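Local coordinates for YlmD (Geobacillus stearothermophilus, PDB 6T1B), which catalyses the phosphorolysis of adenosine, inosine and S-methyl-5'-thioadenosine to the free base and a ribose 1-phosphate, and also deaminates adenosine, at residues C16-P19 against P20-G23; L110-E114 against A115-L119. All coordinates share one frame; numbering follows the deposited sequence.

Contact 1 of 2, residues C16-P19 against P20-G23; sequences CGAP and PFAG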
loop_
_atom_site.group_PDB
_atom_site.type_symbol
_atom_site.label_atom_id
_atom_site.label_comp_id
_atom_site.label_asym_id
_atom_site.label_seq_id
_atom_site.Cartn_x
_atom_site.Cartn_y
_atom_site.Cartn_z
ATOM N N CYS A 16 -2.295 5.497 -10.397
ATOM C CA CYS A 16 -2.762 4.145 -10.689
ATOM C C CYS A 16 -3.674 4.229 -11.904
ATOM O O CYS A 16 -4.773 4.791 -11.818
ATOM C CB CYS A 16 -3.507 3.548 -9.503
ATOM S SG CYS A 16 -4.182 1.912 -9.918
ATOM N N GLY A 17 -3.220 3.698 -13.036
ATOM C CA GLY A 17 -3.919 3.822 -14.297
ATOM C C GLY A 17 -4.818 2.659 -14.657
ATOM O O GLY A 17 -5.353 2.644 -15.779
ATOM N N ALA A 18 -4.997 1.691 -13.776
ATOM C CA ALA A 18 -5.924 0.608 -14.057
ATOM C C ALA A 18 -7.329 1.183 -14.243
ATOM O O ALA A 18 -7.769 2.003 -13.421
ATOM C CB ALA A 18 -5.891 -0.395 -12.906
ATOM N N PRO A 19 -8.059 0.778 -15.282
ATOM C CA PRO A 19 -9.344 1.432 -15.613
ATOM C C PRO A 19 -10.318 1.487 -14.448
ATOM O O PRO A 19 -10.989 2.516 -14.264
ATOM C CB PRO A 19 -9.897 0.569 -16.759
ATOM C CG PRO A 19 -8.689 0.026 -17.411
ATOM C CD PRO A 19 -7.665 -0.191 -16.328
ATOM N N PRO A 20 -10.430 0.436 -13.627
ATOM C CA PRO A 20 -11.406 0.494 -12.523
ATOM C C PRO A 20 -11.115 1.582 -11.491
ATOM O O PRO A 20 -12.000 1.904 -10.696
ATOM C CB PRO A 20 -11.340 -0.909 -11.897
ATOM C CG PRO A 20 -10.705 -1.773 -12.932
ATOM C CD PRO A 20 -9.768 -0.883 -13.698
ATOM N N PHE A 21 -9.913 2.153 -11.473
ATOM C CA PHE A 21 -9.547 3.185 -10.517
ATOM C C PHE A 21 -9.708 4.584 -11.103
ATOM O O PHE A 21 -9.341 5.575 -10.455
ATOM C CB PHE A 21 -8.120 2.927 -10.000
ATOM C CG PHE A 21 -8.009 1.703 -9.126
ATOM C CD1 PHE A 21 -7.841 0.446 -9.663
ATOM C CD2 PHE A 21 -8.074 1.831 -7.755
ATOM C CE1 PHE A 21 -7.760 -0.669 -8.855
ATOM C CE2 PHE A 21 -7.983 0.726 -6.947
ATOM C CZ PHE A 21 -7.818 -0.521 -7.495
ATOM N N ALA A 22 -10.282 4.683 -12.301
ATOM C CA ALA A 22 -10.392 5.975 -12.965
ATOM C C ALA A 22 -11.273 6.953 -12.193
ATOM O O ALA A 22 -11.107 8.173 -12.335
ATOM C CB ALA A 22 -10.940 5.781 -14.381
ATOM N N GLY A 23 -12.205 6.455 -11.388
ATOM C CA GLY A 23 -13.049 7.310 -10.573
ATOM C C GLY A 23 -12.464 7.730 -9.242
ATOM O O GLY A 23 -13.146 8.421 -8.466
HETATM O O HOH W 1 -6.433 6.619 -10.401
#
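C16 and F21 meet in a Cys sulfur-aromatic contact at the two ends of a tight bend. The sulfur lies over a face of the phenyl ring, with SG of C16 4.3 Å from the ring centroid of F21 and 28° off the ring normal. A chi1 of 176° swings SG away from the backbone N of C16 and over the ring, displaced from its centre toward CG and CD1.

Apolar contacts fill in beside this. The methyl of A18 approaches the same ring obliquely, with CB of A18 3.9 Å from CD1 of F21, and also touches the P20 ring, CB of A18 to CD of P20 being 4.0 Å. The P19 and P20 rings lie side by side.

Two successive backbone hydrogen bonds hold the bend in 3-10 geometry. F21 N donates to A18 O at 2.9 Å, and A22 N donates to P19 O at 3.0 Å. P20 N has no hydrogen to offer, so its approach to A18 O is no bond. Water 1 joins the ends of the bend, hydrogen-bonding to C16 O at 2.8 Å and to F21 O at 3.1 Å.

Strands 13-16 and 25-29, paired through C16 and A26, belong to one six-stranded sheet; the bend between them packs on the second, with F21 resting on Y130, V132 and A175, C16 also on A175, and A18, P19 and P20 touching Y238.

Contact 2 of 2, residues L110-E114 against A115-L119; sequences LYTDE and AGVLL
Y111 meets L119 through its backbone, CA of Y111 lying 3.8 Å from CD1 of L119, because its phenol ring projects from the opposite side of the strand. There the ring packs edge-to-face with W161, and its OH is hydrogen-bonded to OE2 of E165. The carboxylate of E114 is carried on an extended chain to K90, whose backbone N donates to OE2.

The chain 110-119 forms a beta arch, its two strands belonging to different sheets. The segments 110-114 and 115-119 run in nearly opposite directions (166° between their end-to-end vectors), yet share no hydrogen bond and face each other through side chains. L119 supplies most of the contact between them: its CD2 lies 4.0 Å from CB of L110 and 4.1 Å from CG2 of T112, while CD1 sits 3.6 Å from the carbonyl O of L110. V117 CG1 stands farther from the T112 methyl.

T112 begins the bend with an ST turn. Its chi1 of -174° places OG1 on the carbonyl side, where it accepts from E114 N at 3.2 Å in a nearly straight bond (164°); OG1 is also hydrogen-bonded to V88 O. G116 adopts a positive phi within the bend, where a CB would press on the preceding carbonyl O. Within the arch, water 2 spans the chain, hydrogen-bonding to E114 O at 2.8 Å and V117 O at 2.6 Å.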
loop_
_atom_site.group_PDB
_atom_site.type_symbol
_atom_site.label_atom_id
_atom_site.label_comp_id
_atom_site.label_asym_id
_atom_site.label_seq_id
_atom_site.Cartn_x
_atom_site.Cartn_y
_atom_site.Cartn_z
ATOM N N LEU A 110 -7.098 0.327 5.755
ATOM C CA LEU A 110 -8.228 1.207 5.969
ATOM C C LEU A 110 -9.164 1.076 4.781
ATOM O O LEU A 110 -8.723 0.768 3.668
ATOM C CB LEU A 110 -7.808 2.679 6.031
ATOM C CG LEU A 110 -6.850 3.057 7.145
ATOM C CD1 LEU A 110 -6.358 4.482 6.975
ATOM C CD2 LEU A 110 -7.484 2.829 8.495
ATOM N N TYR A 111 -10.448 1.337 5.005
ATOM C CA TYR A 111 -11.341 1.484 3.866
ATOM C C TYR A 111 -12.417 2.503 4.191
ATOM O O TYR A 111 -12.681 2.790 5.360
ATOM C CB TYR A 111 -11.975 0.175 3.403
ATOM C CG TYR A 111 -12.996 -0.475 4.298
ATOM C CD1 TYR A 111 -14.353 -0.235 4.124
ATOM C CD2 TYR A 111 -12.611 -1.398 5.255
ATOM C CE1 TYR A 111 -15.296 -0.876 4.903
ATOM C CE2 TYR A 111 -13.552 -2.036 6.024
ATOM C CZ TYR A 111 -14.876 -1.778 5.852
ATOM O OH TYR A 111 -15.797 -2.442 6.636
ATOM N N THR A 112 -13.056 3.041 3.151
ATOM C CA THR A 112 -14.154 3.970 3.352
ATOM C C THR A 112 -15.107 3.902 2.170
ATOM O O THR A 112 -14.695 3.634 1.032
ATOM C CB THR A 112 -13.644 5.406 3.531
ATOM O OG1 THR A 112 -14.713 6.294 3.863
ATOM C CG2 THR A 112 -12.961 5.918 2.264
ATOM N N ASP A 113 -16.372 4.169 2.444
ATOM C CA ASP A 113 -17.358 4.320 1.388
ATOM C C ASP A 113 -17.792 5.771 1.200
ATOM O O ASP A 113 -18.735 6.046 0.467
ATOM C CB ASP A 113 -18.549 3.372 1.582
ATOM C CG ASP A 113 -19.377 3.696 2.804
ATOM O OD1 ASP A 113 -19.056 4.664 3.498
ATOM O OD2 ASP A 113 -20.360 2.964 3.070
ATOM N N GLU A 114 -17.057 6.716 1.787
ATOM C CA GLU A 114 -17.376 8.128 1.679
ATOM C C GLU A 114 -16.388 8.827 0.763
ATOM O O GLU A 114 -15.221 8.444 0.687
ATOM C CB GLU A 114 -17.359 8.797 3.063
ATOM C CG GLU A 114 -18.327 8.156 4.034
ATOM C CD GLU A 114 -18.463 8.874 5.357
ATOM O OE1 GLU A 114 -19.250 8.379 6.189
ATOM O OE2 GLU A 114 -17.805 9.913 5.578
ATOM N N ALA A 115 -16.863 9.854 0.065
ATOM C CA ALA A 115 -15.965 10.738 -0.663
ATOM C C ALA A 115 -15.348 11.768 0.283
ATOM O O ALA A 115 -15.820 11.994 1.402
ATOM C CB ALA A 115 -16.698 11.448 -1.797
ATOM N N GLY A 116 -14.285 12.414 -0.187
ATOM C CA GLY A 116 -13.655 13.446 0.618
ATOM C C GLY A 116 -12.716 12.940 1.686
ATOM O O GLY A 116 -12.319 13.708 2.566
ATOM N N VAL A 117 -12.295 11.684 1.612
ATOM C CA VAL A 117 -11.467 11.039 2.621
ATOM C C VAL A 117 -10.320 10.364 1.882
ATOM O O VAL A 117 -10.547 9.424 1.113
ATOM C CB VAL A 117 -12.280 9.996 3.415
ATOM C CG1 VAL A 117 -11.398 9.266 4.391
ATOM C CG2 VAL A 117 -13.435 10.676 4.108
ATOM N N LEU A 118 -9.093 10.816 2.106
ATOM C CA LEU A 118 -7.934 10.245 1.435
ATOM C C LEU A 118 -7.258 9.254 2.362
ATOM O O LEU A 118 -6.637 9.644 3.347
ATOM C CB LEU A 118 -6.951 11.330 0.985
ATOM C CG LEU A 118 -5.904 10.811 -0.005
ATOM C CD1 LEU A 118 -6.489 10.572 -1.389
ATOM C CD2 LEU A 118 -4.683 11.728 -0.075
ATOM N N LEU A 119 -7.347 7.961 2.048
ATOM C CA LEU A 119 -6.622 6.956 2.804
ATOM C C LEU A 119 -5.159 7.080 2.421
ATOM O O LEU A 119 -4.835 7.163 1.226
ATOM C CB LEU A 119 -7.136 5.561 2.455
ATOM C CG LEU A 119 -8.665 5.420 2.571
ATOM C CD1 LEU A 119 -9.041 3.994 2.189
ATOM C CD2 LEU A 119 -9.191 5.773 3.908
HETATM O O HOH W 2 -12.780 9.311 -0.304
#

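Both contacts are local turns lying where the two six-stranded sheets meet. Contact 1 lies between two strands of one sheet and packs against the other; contact 2 is the connection by which the chain itself passes between sheets, from strand 109-112 to strand 118-123. Their centres are 16 Å apart and their nearest atoms about 8 Å. Contact 2 is close to the active site: the side chain of L110 is about 9 Å from that of the zinc ligand H143, about 9 Å from the bound inosine and about 14 Å from a zinc ion. Strand 118-123 continues to C122 and F123 of the inosine pocket, whereas contact 1 lies away from the zinc sites and that pocket.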